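Local coordinates for protein amine oxidase (Emericella nidulans, PDB 3PGB) that probably oxidises primary amines to aldehydes as a copper- and topaquinone-dependent amine oxidase, with two calcium ions also bound in each subunit, at residues N537-D543 / D687-N693; T550-V556 / Q575-I581; H582-R588 / F677-L683. All coordinates share one frame; numbering follows the deposited sequence.

Contact 1: residues N537-D543 / D687-N693; sequences NFKADFD and DLVVWLN. With CA (calcium ion), chain F.
One of the two calcium sites of the copper amine oxidase domain sits where two antiparallel partners, strand 537-542 with Asp543 just beyond it and strand 687-693, part at one end. Asp541 OD1, Asp543 OD1 and Asp687 OD1 each give the ion one carboxylate oxygen, the carbonyls of Phe542 and Leu688 add two more, and a water held by Leu688 N completes the six ligands. Asp543 OD1 lies 2.3 Å from the calcium and Leu688 O 2.4 Å, so ligands from both segments hold it. The carboxylates of Asp543 and Asp687 are turned 78° against each other, and each converges on the metal with a single oxygen. An inverse gamma turn centred on Asp541, with a weak bond from Phe542 N to Ala540 O, bends the chain beside the ion. The second oxygens of all three aspartates form salt bridges with Lys114, whose charge probably offsets part of theirs.

Away from the metal the pairing is regular: Phe538 faces Leu692 and Ala540 faces Val690 in hydrogen-bonded pairs, with Ala540 N 2.8 Å from Val690 O. On the face with Lys539 and Trp691, the lysine chain is fully extended, CG anti to its own N (chi1 -174°), and runs alongside the indole. Lys539 CG lies over the six-membered ring of Trp691, 4.0 Å from its centroid, and also touches Val689 CG1. The lysine NZ goes on to Glu379 and Pro656 O. At the far end Asn537 ND2 donates to Asn693 OD1 over 2.9 Å, arriving from above that carbonyl's plane, while Asn537 OD1 is hydrogen-bonded to Ser658 OG.

Strand 374-389 pairs with the other edge of 537-542, strand 646-650 flanks 686-698, and Ile618 of strand 613-619 packs on Phe542, Val690 and Leu692.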
loop_
_atom_site.group_PDB
_atom_site.type_symbol
_atom_site.label_atom_id
_atom_site.label_comp_id
_atom_site.label_asym_id
_atom_site.label_seq_id
_atom_site.Cartn_x
_atom_site.Cartn_y
_atom_site.Cartn_z
ATOM N N ASN A 537 5.568 -12.512 -11.809
ATOM C CA ASN A 537 6.934 -12.761 -11.319
ATOM C C ASN A 537 7.894 -11.704 -11.819
ATOM O O ASN A 537 7.876 -11.364 -12.996
ATOM C CB ASN A 537 7.437 -14.144 -11.758
ATOM C CG ASN A 537 8.686 -14.584 -10.995
ATOM O OD1 ASN A 537 9.774 -14.730 -11.571
ATOM N ND2 ASN A 537 8.535 -14.791 -9.693
ATOM N N PHE A 538 8.740 -11.207 -10.921
ATOM C CA PHE A 538 9.730 -10.189 -11.255
ATOM C C PHE A 538 11.125 -10.665 -10.891
ATOM O O PHE A 538 11.327 -11.222 -9.811
ATOM C CB PHE A 538 9.425 -8.893 -10.506
ATOM C CG PHE A 538 8.274 -8.114 -11.076
ATOM C CD1 PHE A 538 6.975 -8.394 -10.695
ATOM C CD2 PHE A 538 8.494 -7.092 -11.979
ATOM C CE1 PHE A 538 5.911 -7.670 -11.214
ATOM C CE2 PHE A 538 7.438 -6.365 -12.504
ATOM C CZ PHE A 538 6.149 -6.653 -12.124
ATOM N N LYS A 539 12.085 -10.439 -11.788
ATOM C CA LYS A 539 13.490 -10.747 -11.519
ATOM C C LYS A 539 14.193 -9.514 -10.949
ATOM O O LYS A 539 14.204 -8.457 -11.579
ATOM C CB LYS A 539 14.183 -11.200 -12.798
ATOM C CG LYS A 539 15.622 -11.674 -12.605
ATOM C CD LYS A 539 16.262 -12.004 -13.936
ATOM C CE LYS A 539 17.665 -12.538 -13.772
ATOM N NZ LYS A 539 18.292 -12.866 -15.092
ATOM N N ALA A 540 14.767 -9.659 -9.756
ATOM C CA ALA A 540 15.503 -8.587 -9.096
ATOM C C ALA A 540 16.943 -9.040 -8.838
ATOM O O ALA A 540 17.237 -9.659 -7.820
ATOM C CB ALA A 540 14.815 -8.199 -7.793
ATOM N N ASP A 541 17.837 -8.735 -9.774
ATOM C CA ASP A 541 19.238 -9.128 -9.655
ATOM C C ASP A 541 20.020 -8.077 -8.876
ATOM O O ASP A 541 20.799 -7.317 -9.456
ATOM C CB ASP A 541 19.855 -9.342 -11.046
ATOM C CG ASP A 541 21.256 -9.933 -10.987
ATOM O OD1 ASP A 541 21.743 -10.261 -9.886
ATOM O OD2 ASP A 541 21.883 -10.062 -12.057
ATOM N N PHE A 542 19.818 -8.042 -7.562
ATOM C CA PHE A 542 20.575 -7.131 -6.705
ATOM C C PHE A 542 22.048 -7.505 -6.726
ATOM O O PHE A 542 22.386 -8.668 -6.522
ATOM C CB PHE A 542 20.095 -7.202 -5.250
ATOM C CG PHE A 542 18.691 -6.733 -5.049
ATOM C CD1 PHE A 542 18.426 -5.403 -4.782
ATOM C CD2 PHE A 542 17.640 -7.621 -5.123
ATOM C CE1 PHE A 542 17.135 -4.970 -4.601
ATOM C CE2 PHE A 542 16.356 -7.199 -4.942
ATOM C CZ PHE A 542 16.099 -5.867 -4.684
ATOM N N ASP A 543 22.920 -6.531 -6.973
ATOM C CA ASP A 543 24.360 -6.710 -6.800
ATOM C C ASP A 543 24.841 -5.662 -5.807
ATOM O O ASP A 543 25.493 -4.680 -6.183
ATOM C CB ASP A 543 25.101 -6.563 -8.132
ATOM C CG ASP A 543 24.857 -7.730 -9.082
ATOM O OD1 ASP A 543 24.312 -8.780 -8.666
ATOM O OD2 ASP A 543 25.228 -7.597 -10.264
ATOM N N ASP A 687 26.803 -14.509 -6.127
ATOM C CA ASP A 687 25.883 -13.708 -6.931
ATOM C C ASP A 687 24.501 -14.346 -6.888
ATOM O O ASP A 687 24.292 -15.433 -7.415
ATOM C CB ASP A 687 26.391 -13.589 -8.376
ATOM C CG ASP A 687 25.591 -12.589 -9.216
ATOM O OD1 ASP A 687 24.460 -12.219 -8.819
ATOM O OD2 ASP A 687 26.101 -12.167 -10.279
ATOM N N LEU A 688 23.553 -13.662 -6.263
ATOM C CA LEU A 688 22.195 -14.192 -6.136
ATOM C C LEU A 688 21.202 -13.370 -6.948
ATOM O O LEU A 688 21.468 -12.216 -7.303
ATOM C CB LEU A 688 21.773 -14.277 -4.659
ATOM C CG LEU A 688 22.019 -13.074 -3.747
ATOM C CD1 LEU A 688 21.062 -11.936 -4.082
ATOM C CD2 LEU A 688 21.898 -13.474 -2.271
ATOM N N VAL A 689 20.069 -13.991 -7.260
ATOM C CA VAL A 689 18.951 -13.322 -7.903
ATOM C C VAL A 689 17.733 -13.528 -7.022
ATOM O O VAL A 689 17.429 -14.657 -6.630
ATOM C CB VAL A 689 18.664 -13.915 -9.292
ATOM C CG1 VAL A 689 17.489 -13.201 -9.947
ATOM C CG2 VAL A 689 19.885 -13.830 -10.159
ATOM N N VAL A 690 17.045 -12.441 -6.691
ATOM C CA VAL A 690 15.805 -12.524 -5.942
ATOM C C VAL A 690 14.647 -12.474 -6.932
ATOM O O VAL A 690 14.516 -11.523 -7.691
ATOM C CB VAL A 690 15.694 -11.389 -4.925
ATOM C CG1 VAL A 690 14.413 -11.530 -4.103
ATOM C CG2 VAL A 690 16.916 -11.382 -4.024
ATOM N N TRP A 691 13.836 -13.530 -6.931
ATOM C CA TRP A 691 12.652 -13.629 -7.776
ATOM C C TRP A 691 11.417 -13.320 -6.924
ATOM O O TRP A 691 11.128 -14.038 -5.972
ATOM C CB TRP A 691 12.541 -15.039 -8.374
ATOM C CG TRP A 691 13.780 -15.516 -9.067
ATOM C CD1 TRP A 691 14.838 -16.162 -8.501
ATOM C CD2 TRP A 691 14.090 -15.391 -10.458
ATOM N NE1 TRP A 691 15.790 -16.444 -9.451
ATOM C CE2 TRP A 691 15.354 -15.980 -10.662
ATOM C CE3 TRP A 691 13.422 -14.837 -11.553
ATOM C CZ2 TRP A 691 15.963 -16.032 -11.916
ATOM C CZ3 TRP A 691 14.029 -14.891 -12.798
ATOM C CH2 TRP A 691 15.285 -15.486 -12.969
ATOM N N LEU A 692 10.697 -12.255 -7.269
ATOM C CA LEU A 692 9.577 -11.767 -6.454
ATOM C C LEU A 692 8.254 -11.902 -7.177
ATOM O O LEU A 692 8.159 -11.574 -8.363
ATOM C CB LEU A 692 9.770 -10.288 -6.118
ATOM C CG LEU A 692 11.016 -9.922 -5.329
ATOM C CD1 LEU A 692 11.148 -8.414 -5.292
ATOM C CD2 LEU A 692 10.961 -10.522 -3.922
ATOM N N ASN A 693 7.232 -12.366 -6.459
ATOM C CA ASN A 693 5.870 -12.368 -6.980
ATOM C C ASN A 693 5.054 -11.197 -6.444
ATOM O O ASN A 693 4.964 -10.990 -5.232
ATOM C CB ASN A 693 5.152 -13.680 -6.649
ATOM C CG ASN A 693 5.539 -14.816 -7.580
ATOM O OD1 ASN A 693 5.801 -14.603 -8.766
ATOM N ND2 ASN A 693 5.563 -16.031 -7.050
HETATM CA CA CA F . 23.073 -10.541 -7.946
HETATM O O HOH W 1 23.954 -10.671 -5.586
#

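Contact 2: residues T550-V556 / Q575-I581; sequences TIELVSV and QLGRSFI
Glu552 and Phe580 face each other in a non-hydrogen-bonded pair of the long antiparallel hairpin formed by strands 548-562 and 570-580. The glutamate chain leaves the backbone extended, CG anti to N (chi1 -172°), and passes across the phenylalanine at a slant. Glu552 CB rests 3.8 Å from Phe580 CD1. CG keeps that distance to Phe580 CE1 while also nearing the carbonyl oxygen of Ser579, and CD stays against CE1, the carboxylate plane only 17° from that of the ring. At the tip the two oxygens diverge: OE2 remains by Phe580 CE1, whereas Glu552 OE1 turns to Arg578 and meets Arg578 CD at 3.4 Å. The guanidinium itself is not in salt-bridge range, with Arg578 NH1 4.1 Å from Glu552 OE1; that NH1 pairs instead with Glu612.

Backbone bonds alternate along the hairpin, from Leu553 with Ser579 to Ser555 with Gly577, where Gly577 N reaches Ser555 O over 2.8 Å. On the face of Val554 and Val556, Leu576 CD2 touches Val554 CG1 at 3.8 Å; the second subunit packs on this region, its Tyr521 on Val554 and its Met531 on Val556. Strand 597-603 pairs with the other edge of 550-556.

Beside Thr550, Ile581 lies side by side with Ile551, and a water bridges their backbones, accepting from Ile551 N and donating to Ile581 O at 2.6 Å.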
loop_
_atom_site.group_PDB
_atom_site.type_symbol
_atom_site.label_atom_id
_atom_site.label_comp_id
_atom_site.label_asym_id
_atom_site.label_seq_id
_atom_site.Cartn_x
_atom_site.Cartn_y
_atom_site.Cartn_z
ATOM N N THR A 550 24.483 -11.821 0.241
ATOM C CA THR A 550 23.792 -12.821 1.063
ATOM C C THR A 550 22.405 -12.324 1.466
ATOM O O THR A 550 22.218 -11.134 1.701
ATOM C CB THR A 550 24.573 -13.139 2.359
ATOM O OG1 THR A 550 25.937 -13.448 2.046
ATOM C CG2 THR A 550 23.937 -14.319 3.099
ATOM N N ILE A 551 21.438 -13.233 1.552
ATOM C CA ILE A 551 20.117 -12.892 2.066
ATOM C C ILE A 551 20.110 -13.064 3.577
ATOM O O ILE A 551 20.471 -14.123 4.075
ATOM C CB ILE A 551 19.010 -13.780 1.478
ATOM C CG1 ILE A 551 18.891 -13.571 -0.037
ATOM C CG2 ILE A 551 17.688 -13.500 2.172
ATOM C CD1 ILE A 551 18.716 -12.135 -0.470
ATOM N N GLU A 552 19.717 -12.021 4.302
ATOM C CA GLU A 552 19.586 -12.104 5.750
ATOM C C GLU A 552 18.125 -11.927 6.106
ATOM O O GLU A 552 17.460 -11.033 5.581
ATOM C CB GLU A 552 20.421 -11.041 6.460
ATOM C CG GLU A 552 20.450 -11.231 7.980
ATOM C CD GLU A 552 21.308 -10.209 8.708
ATOM O OE1 GLU A 552 21.723 -10.478 9.859
ATOM O OE2 GLU A 552 21.570 -9.132 8.137
ATOM N N LEU A 553 17.637 -12.795 6.988
ATOM C CA LEU A 553 16.293 -12.682 7.531
ATOM C C LEU A 553 16.422 -12.097 8.924
ATOM O O LEU A 553 17.109 -12.660 9.781
ATOM C CB LEU A 553 15.600 -14.046 7.586
ATOM C CG LEU A 553 15.545 -14.822 6.266
ATOM C CD1 LEU A 553 14.934 -16.206 6.479
ATOM C CD2 LEU A 553 14.775 -14.041 5.214
ATOM N N VAL A 554 15.804 -10.942 9.128
ATOM C CA VAL A 554 15.793 -10.301 10.421
ATOM C C VAL A 554 14.362 -10.319 10.870
ATOM O O VAL A 554 13.494 -9.716 10.234
ATOM C CB VAL A 554 16.296 -8.862 10.364
ATOM C CG1 VAL A 554 16.184 -8.210 11.743
ATOM C CG2 VAL A 554 17.724 -8.838 9.869
ATOM N N SER A 555 14.129 -11.010 11.980
ATOM C CA SER A 555 12.795 -11.320 12.426
ATOM C C SER A 555 12.552 -10.689 13.790
ATOM O O SER A 555 13.463 -10.600 14.604
ATOM C CB SER A 555 12.644 -12.841 12.492
ATOM O OG SER A 555 11.564 -13.268 11.683
ATOM N N VAL A 556 11.323 -10.243 14.026
ATOM C CA VAL A 556 10.920 -9.746 15.337
ATOM C C VAL A 556 10.048 -10.825 15.954
ATOM O O VAL A 556 8.990 -11.142 15.415
ATOM C CB VAL A 556 10.145 -8.411 15.234
ATOM C CG1 VAL A 556 9.748 -7.915 16.606
ATOM C CG2 VAL A 556 10.990 -7.368 14.524
ATOM N N GLN A 575 12.439 -9.795 20.640
ATOM C CA GLN A 575 13.852 -9.885 20.308
ATOM C C GLN A 575 14.024 -9.934 18.794
ATOM O O GLN A 575 13.079 -10.251 18.065
ATOM C CB GLN A 575 14.396 -11.168 20.933
ATOM C CG GLN A 575 15.889 -11.351 20.907
ATOM C CD GLN A 575 16.298 -12.712 21.446
ATOM O OE1 GLN A 575 16.897 -13.520 20.728
ATOM N NE2 GLN A 575 15.968 -12.976 22.710
ATOM N N LEU A 576 15.226 -9.608 18.322
ATOM C CA LEU A 576 15.567 -9.821 16.922
ATOM C C LEU A 576 16.070 -11.244 16.764
ATOM O O LEU A 576 16.846 -11.722 17.589
ATOM C CB LEU A 576 16.658 -8.853 16.449
ATOM C CG LEU A 576 16.288 -7.399 16.159
ATOM C CD1 LEU A 576 17.469 -6.689 15.510
ATOM C CD2 LEU A 576 15.058 -7.311 15.266
ATOM N N GLY A 577 15.623 -11.916 15.710
ATOM C CA GLY A 577 16.163 -13.218 15.338
ATOM C C GLY A 577 16.843 -13.126 13.986
ATOM O O GLY A 577 16.183 -12.872 12.982
ATOM N N ARG A 578 18.158 -13.333 13.953
ATOM C CA ARG A 578 18.924 -13.190 12.715
ATOM C C ARG A 578 19.455 -14.507 12.176
ATOM O O ARG A 578 19.964 -15.335 12.930
ATOM C CB ARG A 578 20.092 -12.244 12.920
ATOM C CG ARG A 578 19.674 -10.914 13.467
ATOM C CD ARG A 578 20.579 -9.828 12.975
ATOM N NE ARG A 578 20.689 -8.751 13.941
ATOM C CZ ARG A 578 21.492 -7.707 13.793
ATOM N NH1 ARG A 578 22.248 -7.590 12.698
ATOM N NH2 ARG A 578 21.535 -6.776 14.741
ATOM N N SER A 579 19.346 -14.676 10.862
ATOM C CA SER A 579 19.865 -15.847 10.179
ATOM C C SER A 579 20.142 -15.504 8.726
ATOM O O SER A 579 19.427 -14.696 8.129
ATOM C CB SER A 579 18.857 -17.000 10.249
ATOM O OG SER A 579 17.707 -16.731 9.461
ATOM N N PHE A 580 21.173 -16.123 8.159
ATOM C CA PHE A 580 21.467 -15.988 6.740
ATOM C C PHE A 580 20.951 -17.213 5.999
ATOM O O PHE A 580 21.064 -18.329 6.501
ATOM C CB PHE A 580 22.973 -15.869 6.518
ATOM C CG PHE A 580 23.587 -14.645 7.130
ATOM C CD1 PHE A 580 23.428 -13.400 6.534
ATOM C CD2 PHE A 580 24.345 -14.737 8.289
ATOM C CE1 PHE A 580 24.006 -12.258 7.093
ATOM C CE2 PHE A 580 24.930 -13.603 8.856
ATOM C CZ PHE A 580 24.758 -12.361 8.256
ATOM N N ILE A 581 20.378 -17.014 4.817
ATOM C CA ILE A 581 20.051 -18.135 3.940
ATOM C C ILE A 581 21.369 -18.686 3.407
ATOM O O ILE A 581 22.139 -17.962 2.787
ATOM C CB ILE A 581 19.126 -17.718 2.781
ATOM C CG1 ILE A 581 17.737 -17.374 3.320
ATOM C CG2 ILE A 581 19.016 -18.836 1.745
ATOM C CD1 ILE A 581 16.746 -16.960 2.252
HETATM O O HOH W 2 21.902 -15.962 1.208
#

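Contact 3: residues H582-R588 / F677-L683; sequences HSEDEAR and FFNGESL. With CA (calcium ion), chain E.
Glu584 reaches into the loop 677-683 with both carboxylate oxygens on a calcium ion, OE1 at 2.5 Å and OE2 at 2.6 Å from the metal. Its chain, extended beyond CG, passes Glu681 O and Leu683 CD2 on the way. OE1 also accepts from Asn679 N, met nearly end-on, and more weakly from Glu681 N, while OE2 takes a bond from Arg650 N, so the carboxylate is fixed in rotation. Close by, Leu683 CD1 packs against Ala587 CB at 3.6 Å, and Glu584 N binds Glu681 O at 2.9 Å.

This is the second calcium site of the amine oxidase domain, built from two irregular loops. Phe677 O, the Asn679 side chain, Glu681 OE1 and two waters fill the other positions, and His652 NE2 is hydrogen-bonded to Glu681 OE1. Beside it Arg588 CD lies over the centre of one face of the Phe678 ring, 3.8 Å from its centroid, and a bend at chi3 (80°) lays the guanidinium nearly parallel to the ring, planes 16° apart, in an off-centre cation-pi contact. Arg588 NE is held by Gln647.

The solvent side is looser. Asp585 OD1 and Gly680 N are joined through a water, 2.7 Å from Asp585 OD1. Leu683 N donates directly to His582 O at 3.1 Å, and another water links that carbonyl with Ser682 OG. There Ser583 OG accepts from Asp585 N in an ST turn.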
loop_
_atom_site.group_PDB
_atom_site.type_symbol
_atom_site.label_atom_id
_atom_site.label_comp_id
_atom_site.label_asym_id
_atom_site.label_seq_id
_atom_site.Cartn_x
_atom_site.Cartn_y
_atom_site.Cartn_z
ATOM N N HIS A 582 21.642 -19.956 3.680
ATOM C CA HIS A 582 22.934 -20.555 3.338
ATOM C C HIS A 582 22.953 -21.175 1.951
ATOM O O HIS A 582 24.000 -21.223 1.301
ATOM C CB HIS A 582 23.299 -21.642 4.346
ATOM C CG HIS A 582 23.506 -21.131 5.732
ATOM N ND1 HIS A 582 24.509 -20.239 6.052
ATOM C CD2 HIS A 582 22.851 -21.393 6.886
ATOM C CE1 HIS A 582 24.458 -19.971 7.344
ATOM N NE2 HIS A 582 23.461 -20.658 7.874
ATOM N N SER A 583 21.796 -21.656 1.507
ATOM C CA SER A 583 21.724 -22.503 0.332
ATOM C C SER A 583 20.369 -22.393 -0.365
ATOM O O SER A 583 19.380 -21.966 0.232
ATOM C CB SER A 583 22.023 -23.953 0.753
ATOM O OG SER A 583 21.001 -24.856 0.362
ATOM N N GLU A 584 20.340 -22.790 -1.632
ATOM C CA GLU A 584 19.103 -22.858 -2.401
ATOM C C GLU A 584 18.080 -23.859 -1.844
ATOM O O GLU A 584 16.909 -23.832 -2.237
ATOM C CB GLU A 584 19.416 -23.215 -3.852
ATOM C CG GLU A 584 20.088 -22.097 -4.632
ATOM C CD GLU A 584 20.377 -22.472 -6.075
ATOM O OE1 GLU A 584 20.459 -23.685 -6.380
ATOM O OE2 GLU A 584 20.534 -21.558 -6.911
ATOM N N ASP A 585 18.514 -24.748 -0.951
ATOM C CA ASP A 585 17.604 -25.714 -0.338
ATOM C C ASP A 585 16.576 -25.020 0.558
ATOM O O ASP A 585 15.454 -25.510 0.705
ATOM C CB ASP A 585 18.374 -26.774 0.468
ATOM C CG ASP A 585 19.299 -27.624 -0.397
ATOM O OD1 ASP A 585 18.954 -27.904 -1.568
ATOM O OD2 ASP A 585 20.375 -28.023 0.103
ATOM N N GLU A 586 16.959 -23.875 1.126
ATOM C CA GLU A 586 16.123 -23.131 2.075
ATOM C C GLU A 586 15.795 -21.725 1.549
ATOM O O GLU A 586 15.577 -20.792 2.328
ATOM C CB GLU A 586 16.840 -23.048 3.436
ATOM C CG GLU A 586 18.218 -22.388 3.363
ATOM C CD GLU A 586 18.972 -22.378 4.682
ATOM O OE1 GLU A 586 20.166 -22.752 4.671
ATOM O OE2 GLU A 586 18.390 -21.987 5.721
ATOM N N ALA A 587 15.741 -21.581 0.228
ATOM C CA ALA A 587 15.631 -20.268 -0.409
ATOM C C ALA A 587 14.268 -19.992 -1.052
ATOM O O ALA A 587 14.144 -19.065 -1.842
ATOM C CB ALA A 587 16.740 -20.103 -1.440
ATOM N N ARG A 588 13.254 -20.781 -0.716
ATOM C CA ARG A 588 11.907 -20.561 -1.235
ATOM C C ARG A 588 10.969 -20.327 -0.058
ATOM O O ARG A 588 10.590 -21.262 0.649
ATOM C CB ARG A 588 11.431 -21.756 -2.068
ATOM C CG ARG A 588 12.290 -22.050 -3.274
ATOM C CD ARG A 588 11.734 -23.214 -4.084
ATOM N NE ARG A 588 10.631 -22.814 -4.956
ATOM C CZ ARG A 588 9.906 -23.656 -5.694
ATOM N NH1 ARG A 588 10.157 -24.961 -5.680
ATOM N NH2 ARG A 588 8.920 -23.188 -6.456
ATOM N N PHE A 677 15.960 -24.801 -11.133
ATOM C CA PHE A 677 16.936 -23.795 -10.689
ATOM C C PHE A 677 17.500 -24.135 -9.312
ATOM O O PHE A 677 18.586 -23.675 -8.960
ATOM C CB PHE A 677 16.294 -22.400 -10.603
ATOM C CG PHE A 677 16.064 -21.720 -11.932
ATOM C CD1 PHE A 677 15.913 -22.445 -13.122
ATOM C CD2 PHE A 677 15.951 -20.330 -11.979
ATOM C CE1 PHE A 677 15.681 -21.788 -14.329
ATOM C CE2 PHE A 677 15.719 -19.669 -13.175
ATOM C CZ PHE A 677 15.584 -20.402 -14.358
ATOM N N PHE A 678 16.750 -24.919 -8.536
ATOM C CA PHE A 678 17.095 -25.213 -7.143
ATOM C C PHE A 678 17.803 -26.563 -7.021
ATOM O O PHE A 678 17.164 -27.621 -6.947
ATOM C CB PHE A 678 15.838 -25.136 -6.271
ATOM C CG PHE A 678 15.161 -23.801 -6.342
ATOM C CD1 PHE A 678 15.483 -22.793 -5.436
ATOM C CD2 PHE A 678 14.260 -23.525 -7.358
ATOM C CE1 PHE A 678 14.887 -21.540 -5.527
ATOM C CE2 PHE A 678 13.663 -22.282 -7.455
ATOM C CZ PHE A 678 13.974 -21.284 -6.537
ATOM N N ASN A 679 19.135 -26.488 -7.019
ATOM C CA ASN A 679 20.019 -27.648 -6.954
ATOM C C ASN A 679 21.108 -27.425 -5.906
ATOM O O ASN A 679 22.293 -27.648 -6.160
ATOM C CB ASN A 679 20.638 -27.934 -8.336
ATOM C CG ASN A 679 21.450 -26.765 -8.872
ATOM O OD1 ASN A 679 21.214 -25.612 -8.501
ATOM N ND2 ASN A 679 22.409 -27.055 -9.747
ATOM N N GLY A 680 20.689 -26.953 -4.734
ATOM C CA GLY A 680 21.549 -26.898 -3.546
ATOM C C GLY A 680 22.788 -26.018 -3.596
ATOM O O GLY A 680 23.699 -26.203 -2.791
ATOM N N GLU A 681 22.826 -25.060 -4.519
ATOM C CA GLU A 681 23.964 -24.151 -4.629
ATOM C C GLU A 681 24.008 -23.169 -3.466
ATOM O O GLU A 681 22.969 -22.789 -2.917
ATOM C CB GLU A 681 23.917 -23.370 -5.941
ATOM C CG GLU A 681 24.102 -24.211 -7.183
ATOM C CD GLU A 681 24.217 -23.369 -8.432
ATOM O OE1 GLU A 681 23.169 -22.919 -8.948
ATOM O OE2 GLU A 681 25.354 -23.163 -8.906
ATOM N N SER A 682 25.218 -22.749 -3.106
ATOM C CA SER A 682 25.419 -21.853 -1.976
ATOM C C SER A 682 24.994 -20.434 -2.327
ATOM O O SER A 682 25.273 -19.935 -3.422
ATOM C CB SER A 682 26.884 -21.859 -1.537
ATOM O OG SER A 682 27.108 -20.951 -0.470
ATOM N N LEU A 683 24.312 -19.793 -1.385
ATOM C CA LEU A 683 23.913 -18.398 -1.520
ATOM C C LEU A 683 24.608 -17.557 -0.448
ATOM O O LEU A 683 24.162 -16.453 -0.131
ATOM C CB LEU A 683 22.385 -18.266 -1.421
ATOM C CG LEU A 683 21.557 -19.065 -2.438
ATOM C CD1 LEU A 683 20.082 -18.994 -2.091
ATOM C CD2 LEU A 683 21.798 -18.582 -3.868
HETATM CA CA CA E . 20.856 -23.312 -8.805
HETATM O O HOH W 3 27.008 -21.760 2.419
HETATM O O HOH W 4 17.998 -26.517 -3.659
HETATM O O HOH W 5 20.982 -23.968 -11.077
HETATM O O HOH W 6 20.551 -21.180 -9.937
#

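All three contacts lie within the copper amine oxidase enzyme domain, on the same side of the chain's centre. Contact 1 closes a long loop of chain in which contact 2 and then contact 3 are nested, one after the other. The centres of contact 1 and contact 2 are about 18 Å apart, those of contact 1 and contact 3 about 14 Å, and those of contact 2 and contact 3 about 16 Å. Strand 686-698 joins the first two, pairing with both 532-542 and 548-562, and Leu688 packs on Ile551. Ile581 leads from the hairpin straight into 582-588 and packs on Leu683, while Trp691 touches Phe677. Two calcium sites and the root of the hairpin that reaches the second subunit are thus packed together.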